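Local coordinates for glucose-6-phosphate isomerase like protein (Thermus thermophilus, PDB 1WIW), which probably interconverts phosphorylated sugars as a glucose-6-phosphate and mannose-6-phosphate isomerase of the PGI/PMI family, at residues L171-P174 with L175-A178; G248-R251 with L252-V255; W259-M262 with A263-Y267; E125-L128 with R129-D132. One frame throughout, in Å; residues are numbered along the deposited sequence.

Overall arrangement
Contacts 2 and 3 lie on one helix, 251-272, with their centres about 16 Å apart. Contact 2 is its capped start and contact 3 its buried middle. Contact 1 spans a loop and the start of helix 174-185. Its loop residue Phe172 meets contact 2 (CB to Val255 CG2, 3.7 Å), and Leu175 of the helix meets contact 3 (CD1 to Trp259 CB, 4.0 Å). Contact 4, on helix 125-139, flanks contact 2, its centre about 10 Å away. There Asn250 ND2 probably bonds Ser130 OG at 2.9 Å, and Leu252 packs on Val127 and Val131. Contacts 1 and 4 do not touch; their nearest atoms are about 11 Å apart.

Contact 1: L171-P174 with L175-A178; sequences LFRP and LEGA
Glu176 OE1 is gripped twice, by Arg173 NE at 2.7 Å and by the backbone N of Ser169. The first bond is a salt bridge, bent to 139° at the hydrogen. NE comes to the syn side of OE1 but lies out of the carboxylate plane, and the guanidinium and carboxylate planes stand 45° apart. Arg173 folds back at chi2 and chi3 (both near -57°), which brings NE round to an acid three residues on. Its NH1 and NH2 also donate to Pro195 O and Pro196 O, so all three of its side-chain nitrogens are held.

The backbone forms the first turn of a helix. Leu175 N donates to Phe172 O at 3.0 Å, and Glu176 N donates to Arg173 O at 3.1 Å. A water donates to Arg173 O at 3.1 Å and accepts a weak bond from Gly177 N. Pro174 CD sits over the centre of one face of the Phe172 ring, 3.6 Å above it.

The turn leads from strand 164-168 into helix 174-185 of the SIS domain. Leu171 packs on Val255 and Leu258 of helix 251-272, and Leu175 on Leu258. Phe172 and Leu175 also reach Phe49 of helix 48-54.

Contact 2: G248-R251 with L252-V255; sequences GANR and LAQV
Asn250 OD1 takes the hydrogen of Ala253 N at 2.9 Å, with an almost straight N-H...O angle of 165°. This is an N-cap: the side chain stands in for the carbonyl that a preceding turn would supply. Its chi1 of 65° sets CG between the backbone N and the carbonyl carbon and turns OD1 back over the first turn. The donor lies above the plane of the amide.

Backbone bonds then take over. Gln254 N donates to Asn250 O at 2.9 Å, and Val255 N donates to Arg251 O at 3.0 Å.

One polar side-chain pair lies on the outside. Arg251 and Gln254 run side by side in the same direction, and Arg251 NH1 makes a weak, bent bond to Gln254 OE1 at 2.8 Å.

Apolar contact is slight. Gly248 CA lies 4.1 Å from Ala253 CB, where the loop passes close over the helix start.

The loop joins strand 240-244 to helix 251-272. Helix 125-139 flanks this start and brings Ser130 up to the Asn250 amide and the Ala253 methyl. Val255 faces Phe49 and Leu53 of helix 48-54.

Contact 3: W259-M262 with A263-Y267; sequences WYRM and AWTAY
Trp264 turns the edge of its indole onto the face of Tyr260, one helical turn earlier. This is a T-shaped stack: the planes stand at 85°, and the Tyr260 ring and the five-membered ring have centroids 4.8 Å apart. Trp264 CD1 lies over the phenol face, offset toward the rim, 3.7 Å from Tyr260 CZ. Next to it, Trp264 NE1 gives a weak hydrogen bond to Tyr260 OH at 3.2 Å. Tyr260 keeps CG anti to the backbone N (chi1 -175°), which sets the phenol alongside the indole, and both side chains point the same way.

Behind the rings, Trp264 N donates to Tyr260 O at 3.1 Å. On the next residue, Arg261 O accepts two bonds. Thr265 OG1 donates at 2.7 Å and Thr265 N at 2.9 Å to this oxygen, from opposite faces of the carbonyl plane.

Further out, Tyr260 OH is hydrogen-bonded to Leu21 O, and Leu21 of helix 17-23 also touches Trp264. Arg261 makes a salt bridge with Glu138. Ala153 packs on Trp264 and Thr265.

The Thr265 hydroxyl is thus satisfied by its own helix. The Tyr260 oxygen takes the indole N-H and, since Leu21 O can only accept, gives its own proton to helix 17-23.

Contact 4: E125-L128 with R129-D132; sequences EEVL and RSVD
Ser130 reaches back one turn to Val127. Its CB lies 3.5 Å from Val127 O, and its OG donates to Val127 O at 2.6 Å. The hydroxyl arrives in the carbonyl plane, on a lone pair. A chi1 of 71° places OG between the backbone N and the carbonyl carbon, directed at the preceding turn. The same oxygen accepts the regular helix bond from Val131 N at 3.1 Å. Two donors thus hold one carbonyl. Ser130 OG probably also accepts from Asn250 ND2, and so probably helps hold the side chain that caps helix 251-272.

This is the first part of helix 125-139. A serine hydroxyl bonded to a carbonyl of the preceding turn is a common feature of helices. Val127 and Val131 lie one turn apart and both pack on Leu252. Val131 also meets Met256. On another side, Leu128 rests on Leu119 and Leu120 of helix 110-121, so the segment lies between two helices.

Leu128 and Asp132 make a further side-chain contact. Leu128 CD1 comes within 3.7 Å of Asp132 OD2, which is hydrogen-bonded to Tyr112 OH. The backbone between them is regular: Asp132 N donates to Leu128 O at 2.9 Å.

Glu126 and Arg129 run side by side on the exposed surface. Their charged ends do not meet: Glu126 OE1 stays 4.8 Å from Arg129 NE. Any attraction between them is probably weak, and Arg129 NH1 instead forms a salt bridge with Glu133.

Contact 1: L171-P174 with L175-A178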
loop_
_atom_site.group_PDB
_atom_site.type_symbol
_atom_site.label_atom_id
_atom_site.label_comp_id
_atom_site.label_asym_id
_atom_site.label_seq_id
_atom_site.Cartn_x
_atom_site.Cartn_y
_atom_site.Cartn_z
ATOM N N LEU B 171 -6.000 -2.376 -12.794
ATOM C CA LEU B 171 -5.478 -1.559 -13.888
ATOM C C LEU B 171 -4.296 -0.704 -13.447
ATOM O O LEU B 171 -3.441 -0.351 -14.258
ATOM C CB LEU B 171 -6.576 -0.665 -14.481
ATOM C CG LEU B 171 -6.911 0.679 -13.830
ATOM C CD1 LEU B 171 -7.748 1.520 -14.801
ATOM C CD2 LEU B 171 -7.651 0.454 -12.520
ATOM N N PHE B 172 -4.254 -0.375 -12.161
ATOM C CA PHE B 172 -3.173 0.424 -11.595
ATOM C C PHE B 172 -3.305 0.313 -10.080
ATOM O O PHE B 172 -4.141 0.987 -9.468
ATOM C CB PHE B 172 -3.303 1.882 -12.035
ATOM C CG PHE B 172 -2.096 2.714 -11.727
ATOM C CD1 PHE B 172 -2.200 3.840 -10.926
ATOM C CD2 PHE B 172 -0.852 2.378 -12.252
ATOM C CE1 PHE B 172 -1.086 4.626 -10.652
ATOM C CE2 PHE B 172 0.269 3.157 -11.984
ATOM C CZ PHE B 172 0.149 4.287 -11.180
ATOM N N ARG B 173 -2.481 -0.545 -9.482
ATOM C CA ARG B 173 -2.536 -0.792 -8.046
ATOM C C ARG B 173 -2.436 0.439 -7.146
ATOM O O ARG B 173 -3.104 0.502 -6.114
ATOM C CB ARG B 173 -1.474 -1.827 -7.651
ATOM C CG ARG B 173 -1.680 -3.211 -8.282
ATOM C CD ARG B 173 -3.042 -3.811 -7.929
ATOM N NE ARG B 173 -3.245 -3.883 -6.485
ATOM C CZ ARG B 173 -2.721 -4.813 -5.692
ATOM N NH1 ARG B 173 -2.960 -4.777 -4.385
ATOM N NH2 ARG B 173 -1.982 -5.792 -6.204
ATOM N N PRO B 174 -1.608 1.432 -7.514
ATOM C CA PRO B 174 -1.515 2.615 -6.648
ATOM C C PRO B 174 -2.830 3.386 -6.489
ATOM O O PRO B 174 -2.956 4.218 -5.589
ATOM C CB PRO B 174 -0.422 3.445 -7.313
ATOM C CG PRO B 174 0.480 2.394 -7.891
ATOM C CD PRO B 174 -0.520 1.434 -8.511
ATOM N N LEU B 175 -3.808 3.114 -7.353
ATOM C CA LEU B 175 -5.094 3.801 -7.256
ATOM C C LEU B 175 -5.779 3.470 -5.925
ATOM O O LEU B 175 -6.401 4.338 -5.310
ATOM C CB LEU B 175 -6.016 3.412 -8.420
ATOM C CG LEU B 175 -7.467 3.925 -8.330
ATOM C CD1 LEU B 175 -7.483 5.452 -8.264
ATOM C CD2 LEU B 175 -8.269 3.434 -9.535
ATOM N N GLU B 176 -5.658 2.218 -5.487
ATOM C CA GLU B 176 -6.268 1.765 -4.229
ATOM C C GLU B 176 -5.866 2.668 -3.068
ATOM O O GLU B 176 -6.709 3.107 -2.281
ATOM C CB GLU B 176 -5.831 0.328 -3.924
ATOM C CG GLU B 176 -6.239 -0.666 -4.991
ATOM C CD GLU B 176 -5.408 -1.933 -4.968
ATOM O OE1 GLU B 176 -5.645 -2.800 -5.828
ATOM O OE2 GLU B 176 -4.519 -2.061 -4.101
ATOM N N GLY B 177 -4.567 2.930 -2.967
ATOM C CA GLY B 177 -4.056 3.781 -1.910
ATOM C C GLY B 177 -4.611 5.189 -2.002
ATOM O O GLY B 177 -4.950 5.789 -0.986
ATOM N N ALA B 178 -4.712 5.718 -3.217
ATOM C CA ALA B 178 -5.233 7.068 -3.402
ATOM C C ALA B 178 -6.709 7.146 -3.002
ATOM O O ALA B 178 -7.154 8.153 -2.442
ATOM C CB ALA B 178 -5.060 7.503 -4.860
HETATM O O HOH W 1 -2.084 1.389 -3.275
#

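Contact 2: G248-R251 with L252-V255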
loop_
_atom_site.group_PDB
_atom_site.type_symbol
_atom_site.label_atom_id
_atom_site.label_comp_id
_atom_site.label_asym_id
_atom_site.label_seq_id
_atom_site.Cartn_x
_atom_site.Cartn_y
_atom_site.Cartn_z
ATOM N N GLY B 248 -13.396 6.576 -19.832
ATOM C CA GLY B 248 -12.135 6.994 -20.426
ATOM C C GLY B 248 -11.698 6.150 -21.612
ATOM O O GLY B 248 -12.058 4.977 -21.717
ATOM N N ALA B 249 -10.897 6.753 -22.489
ATOM C CA ALA B 249 -10.408 6.107 -23.707
ATOM C C ALA B 249 -9.003 5.520 -23.592
ATOM O O ALA B 249 -8.482 4.962 -24.557
ATOM C CB ALA B 249 -10.451 7.106 -24.871
ATOM N N ASN B 250 -8.378 5.671 -22.432
ATOM C CA ASN B 250 -7.041 5.118 -22.217
ATOM C C ASN B 250 -6.851 4.888 -20.720
ATOM O O ASN B 250 -7.588 5.433 -19.900
ATOM C CB ASN B 250 -5.956 6.049 -22.790
ATOM C CG ASN B 250 -5.887 7.388 -22.078
ATOM O OD1 ASN B 250 -5.537 7.457 -20.899
ATOM N ND2 ASN B 250 -6.217 8.463 -22.798
ATOM N N ARG B 251 -5.865 4.076 -20.369
ATOM C CA ARG B 251 -5.630 3.727 -18.974
ATOM C C ARG B 251 -5.479 4.888 -17.995
ATOM O O ARG B 251 -6.049 4.852 -16.907
ATOM C CB ARG B 251 -4.422 2.796 -18.879
ATOM C CG ARG B 251 -4.615 1.493 -19.642
ATOM C CD ARG B 251 -5.711 0.616 -19.033
ATOM N NE ARG B 251 -5.911 -0.603 -19.817
ATOM C CZ ARG B 251 -6.805 -0.737 -20.794
ATOM N NH1 ARG B 251 -7.608 0.276 -21.107
ATOM N NH2 ARG B 251 -6.877 -1.874 -21.479
ATOM N N LEU B 252 -4.720 5.910 -18.371
ATOM C CA LEU B 252 -4.526 7.048 -17.483
ATOM C C LEU B 252 -5.851 7.773 -17.227
ATOM O O LEU B 252 -6.154 8.146 -16.095
ATOM C CB LEU B 252 -3.482 8.003 -18.077
ATOM C CG LEU B 252 -2.882 9.058 -17.134
ATOM C CD1 LEU B 252 -1.550 9.554 -17.678
ATOM C CD2 LEU B 252 -3.845 10.206 -16.975
ATOM N N ALA B 253 -6.647 7.962 -18.275
ATOM C CA ALA B 253 -7.940 8.629 -18.138
ATOM C C ALA B 253 -8.867 7.794 -17.258
ATOM O O ALA B 253 -9.559 8.320 -16.390
ATOM C CB ALA B 253 -8.574 8.840 -19.512
ATOM N N GLN B 254 -8.872 6.485 -17.488
ATOM C CA GLN B 254 -9.701 5.573 -16.712
ATOM C C GLN B 254 -9.354 5.639 -15.221
ATOM O O GLN B 254 -10.245 5.656 -14.362
ATOM C CB GLN B 254 -9.530 4.137 -17.229
ATOM C CG GLN B 254 -10.140 3.904 -18.611
ATOM C CD GLN B 254 -10.049 2.454 -19.054
ATOM O OE1 GLN B 254 -8.960 1.917 -19.234
ATOM N NE2 GLN B 254 -11.198 1.813 -19.221
ATOM N N VAL B 255 -8.063 5.679 -14.912
ATOM C CA VAL B 255 -7.638 5.753 -13.516
ATOM C C VAL B 255 -8.180 7.021 -12.860
ATOM O O VAL B 255 -8.775 6.973 -11.790
ATOM C CB VAL B 255 -6.093 5.731 -13.395
ATOM C CG1 VAL B 255 -5.660 6.167 -11.987
ATOM C CG2 VAL B 255 -5.574 4.322 -13.681
#

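Contact 3: W259-M262 with A263-Y267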
loop_
_atom_site.group_PDB
_atom_site.type_symbol
_atom_site.label_atom_id
_atom_site.label_comp_id
_atom_site.label_asym_id
_atom_site.label_seq_id
_atom_site.Cartn_x
_atom_site.Cartn_y
_atom_site.Cartn_z
ATOM N N TRP B 259 -10.824 7.548 -9.850
ATOM C CA TRP B 259 -10.448 8.381 -8.707
ATOM C C TRP B 259 -11.498 9.473 -8.467
ATOM O O TRP B 259 -11.913 9.703 -7.331
ATOM C CB TRP B 259 -9.081 9.020 -8.973
ATOM C CG TRP B 259 -8.623 9.977 -7.910
ATOM C CD1 TRP B 259 -7.975 9.673 -6.748
ATOM C CD2 TRP B 259 -8.799 11.398 -7.914
ATOM N NE1 TRP B 259 -7.734 10.823 -6.025
ATOM C CE2 TRP B 259 -8.233 11.894 -6.719
ATOM C CE3 TRP B 259 -9.381 12.302 -8.816
ATOM C CZ2 TRP B 259 -8.234 13.263 -6.396
ATOM C CZ3 TRP B 259 -9.380 13.664 -8.496
ATOM C CH2 TRP B 259 -8.810 14.126 -7.295
ATOM N N TYR B 260 -11.921 10.144 -9.536
ATOM C CA TYR B 260 -12.917 11.219 -9.437
ATOM C C TYR B 260 -14.270 10.711 -8.925
ATOM O O TYR B 260 -14.885 11.334 -8.060
ATOM C CB TYR B 260 -13.102 11.889 -10.802
ATOM C CG TYR B 260 -14.017 13.107 -10.806
ATOM C CD1 TYR B 260 -13.686 14.258 -10.088
ATOM C CD2 TYR B 260 -15.184 13.123 -11.566
ATOM C CE1 TYR B 260 -14.491 15.401 -10.130
ATOM C CE2 TYR B 260 -16.006 14.265 -11.615
ATOM C CZ TYR B 260 -15.648 15.398 -10.898
ATOM O OH TYR B 260 -16.430 16.532 -10.959
ATOM N N ARG B 261 -14.740 9.587 -9.455
ATOM C CA ARG B 261 -16.019 9.046 -8.999
ATOM C C ARG B 261 -15.933 8.646 -7.524
ATOM O O ARG B 261 -16.918 8.727 -6.790
ATOM C CB ARG B 261 -16.431 7.829 -9.834
ATOM C CG ARG B 261 -17.748 7.219 -9.367
ATOM C CD ARG B 261 -18.144 5.982 -10.159
ATOM N NE ARG B 261 -18.420 6.275 -11.560
ATOM C CZ ARG B 261 -19.152 5.491 -12.349
ATOM N NH1 ARG B 261 -19.360 5.820 -13.617
ATOM N NH2 ARG B 261 -19.690 4.381 -11.860
HETATM N N MSE B 262 -14.759 8.201 -7.089
HETATM C CA MSE B 262 -14.587 7.821 -5.689
HETATM C C MSE B 262 -14.529 9.059 -4.791
HETATM O O MSE B 262 -14.934 9.007 -3.633
HETATM C CB MSE B 262 -13.325 6.975 -5.507
HETATM C CG MSE B 262 -13.430 5.595 -6.144
HETATM SE SE MSE B 262 -14.897 4.512 -5.420
HETATM C CE MSE B 262 -13.901 2.929 -5.039
ATOM N N ALA B 263 -14.026 10.173 -5.315
ATOM C CA ALA B 263 -13.975 11.399 -4.516
ATOM C C ALA B 263 -15.419 11.798 -4.230
ATOM O O ALA B 263 -15.769 12.146 -3.105
ATOM C CB ALA B 263 -13.255 12.512 -5.274
ATOM N N TRP B 264 -16.255 11.740 -5.264
ATOM C CA TRP B 264 -17.670 12.059 -5.118
ATOM C C TRP B 264 -18.346 11.068 -4.170
ATOM O O TRP B 264 -19.187 11.446 -3.358
ATOM C CB TRP B 264 -18.374 12.009 -6.480
ATOM C CG TRP B 264 -18.425 13.333 -7.193
ATOM C CD1 TRP B 264 -17.768 13.676 -8.337
ATOM C CD2 TRP B 264 -19.198 14.481 -6.815
ATOM N NE1 TRP B 264 -18.084 14.967 -8.701
ATOM C CE2 TRP B 264 -18.959 15.484 -7.782
ATOM C CE3 TRP B 264 -20.071 14.759 -5.751
ATOM C CZ2 TRP B 264 -19.562 16.748 -7.720
ATOM C CZ3 TRP B 264 -20.674 16.020 -5.689
ATOM C CH2 TRP B 264 -20.414 16.997 -6.668
ATOM N N THR B 265 -17.977 9.794 -4.281
ATOM C CA THR B 265 -18.566 8.764 -3.436
ATOM C C THR B 265 -18.211 9.048 -1.974
ATOM O O THR B 265 -19.075 9.004 -1.099
ATOM C CB THR B 265 -18.056 7.365 -3.847
ATOM O OG1 THR B 265 -18.440 7.104 -5.205
ATOM C CG2 THR B 265 -18.639 6.285 -2.940
ATOM N N ALA B 266 -16.939 9.350 -1.726
ATOM C CA ALA B 266 -16.466 9.661 -0.383
ATOM C C ALA B 266 -17.210 10.886 0.150
ATOM O O ALA B 266 -17.523 10.958 1.336
ATOM C CB ALA B 266 -14.965 9.928 -0.410
ATOM N N TYR B 267 -17.485 11.842 -0.736
ATOM C CA TYR B 267 -18.205 13.066 -0.373
ATOM C C TYR B 267 -19.586 12.715 0.178
ATOM O O TYR B 267 -19.977 13.174 1.260
ATOM C CB TYR B 267 -18.369 13.967 -1.605
ATOM C CG TYR B 267 -19.257 15.183 -1.384
ATOM C CD1 TYR B 267 -18.773 16.328 -0.745
ATOM C CD2 TYR B 267 -20.594 15.168 -1.777
ATOM C CE1 TYR B 267 -19.608 17.433 -0.499
ATOM C CE2 TYR B 267 -21.436 16.262 -1.534
ATOM C CZ TYR B 267 -20.940 17.386 -0.895
ATOM O OH TYR B 267 -21.790 18.443 -0.630
#

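Contact 4: E125-L128 with R129-D132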
loop_
_atom_site.group_PDB
_atom_site.type_symbol
_atom_site.label_atom_id
_atom_site.label_comp_id
_atom_site.label_asym_id
_atom_site.label_seq_id
_atom_site.Cartn_x
_atom_site.Cartn_y
_atom_site.Cartn_z
ATOM N N GLU B 125 -0.405 17.502 -23.538
ATOM C CA GLU B 125 -1.688 18.198 -23.531
ATOM C C GLU B 125 -2.844 17.303 -23.972
ATOM O O GLU B 125 -3.947 17.401 -23.437
ATOM C CB GLU B 125 -1.642 19.427 -24.448
ATOM C CG GLU B 125 -0.591 20.467 -24.080
ATOM C CD GLU B 125 0.826 20.051 -24.466
ATOM O OE1 GLU B 125 1.772 20.788 -24.118
ATOM O OE2 GLU B 125 0.997 19.000 -25.121
ATOM N N GLU B 126 -2.593 16.437 -24.950
ATOM C CA GLU B 126 -3.638 15.550 -25.450
ATOM C C GLU B 126 -4.045 14.514 -24.417
ATOM O O GLU B 126 -5.219 14.178 -24.306
ATOM C CB GLU B 126 -3.196 14.860 -26.740
ATOM C CG GLU B 126 -3.125 15.799 -27.935
ATOM C CD GLU B 126 -4.325 16.728 -28.026
ATOM O OE1 GLU B 126 -5.476 16.241 -27.984
ATOM O OE2 GLU B 126 -4.117 17.952 -28.142
ATOM N N VAL B 127 -3.079 14.003 -23.663
ATOM C CA VAL B 127 -3.389 13.031 -22.626
ATOM C C VAL B 127 -4.284 13.725 -21.602
ATOM O O VAL B 127 -5.285 13.162 -21.157
ATOM C CB VAL B 127 -2.118 12.536 -21.914
ATOM C CG1 VAL B 127 -2.491 11.566 -20.807
ATOM C CG2 VAL B 127 -1.198 11.861 -22.911
ATOM N N LEU B 128 -3.911 14.947 -21.231
ATOM C CA LEU B 128 -4.690 15.725 -20.270
ATOM C C LEU B 128 -6.109 15.925 -20.789
ATOM O O LEU B 128 -7.072 15.841 -20.031
ATOM C CB LEU B 128 -4.037 17.090 -20.025
ATOM C CG LEU B 128 -4.839 18.077 -19.166
ATOM C CD1 LEU B 128 -5.036 17.507 -17.755
ATOM C CD2 LEU B 128 -4.108 19.412 -19.106
ATOM N N ARG B 129 -6.244 16.190 -22.083
ATOM C CA ARG B 129 -7.572 16.379 -22.646
ATOM C C ARG B 129 -8.443 15.138 -22.447
ATOM O O ARG B 129 -9.625 15.261 -22.145
ATOM C CB ARG B 129 -7.500 16.728 -24.140
ATOM C CG ARG B 129 -8.880 16.818 -24.790
ATOM C CD ARG B 129 -8.835 17.379 -26.208
ATOM N NE ARG B 129 -9.066 18.820 -26.234
ATOM C CZ ARG B 129 -10.206 19.407 -25.867
ATOM N NH1 ARG B 129 -11.230 18.673 -25.443
ATOM N NH2 ARG B 129 -10.323 20.728 -25.920
ATOM N N SER B 130 -7.864 13.945 -22.599
ATOM C CA SER B 130 -8.641 12.715 -22.424
ATOM C C SER B 130 -9.066 12.554 -20.957
ATOM O O SER B 130 -10.139 12.023 -20.664
ATOM C CB SER B 130 -7.837 11.488 -22.878
ATOM O OG SER B 130 -6.780 11.188 -21.981
ATOM N N VAL B 131 -8.221 13.012 -20.039
ATOM C CA VAL B 131 -8.537 12.941 -18.612
ATOM C C VAL B 131 -9.705 13.887 -18.307
ATOM O O VAL B 131 -10.687 13.501 -17.680
ATOM C CB VAL B 131 -7.326 13.356 -17.755
ATOM C CG1 VAL B 131 -7.766 13.621 -16.310
ATOM C CG2 VAL B 131 -6.266 12.267 -17.796
ATOM N N ASP B 132 -9.578 15.134 -18.750
ATOM C CA ASP B 132 -10.628 16.129 -18.539
ATOM C C ASP B 132 -11.948 15.678 -19.165
ATOM O O ASP B 132 -13.017 15.850 -18.580
ATOM C CB ASP B 132 -10.208 17.472 -19.148
ATOM C CG ASP B 132 -9.108 18.159 -18.356
ATOM O OD1 ASP B 132 -8.606 19.206 -18.818
ATOM O OD2 ASP B 132 -8.751 17.661 -17.271
#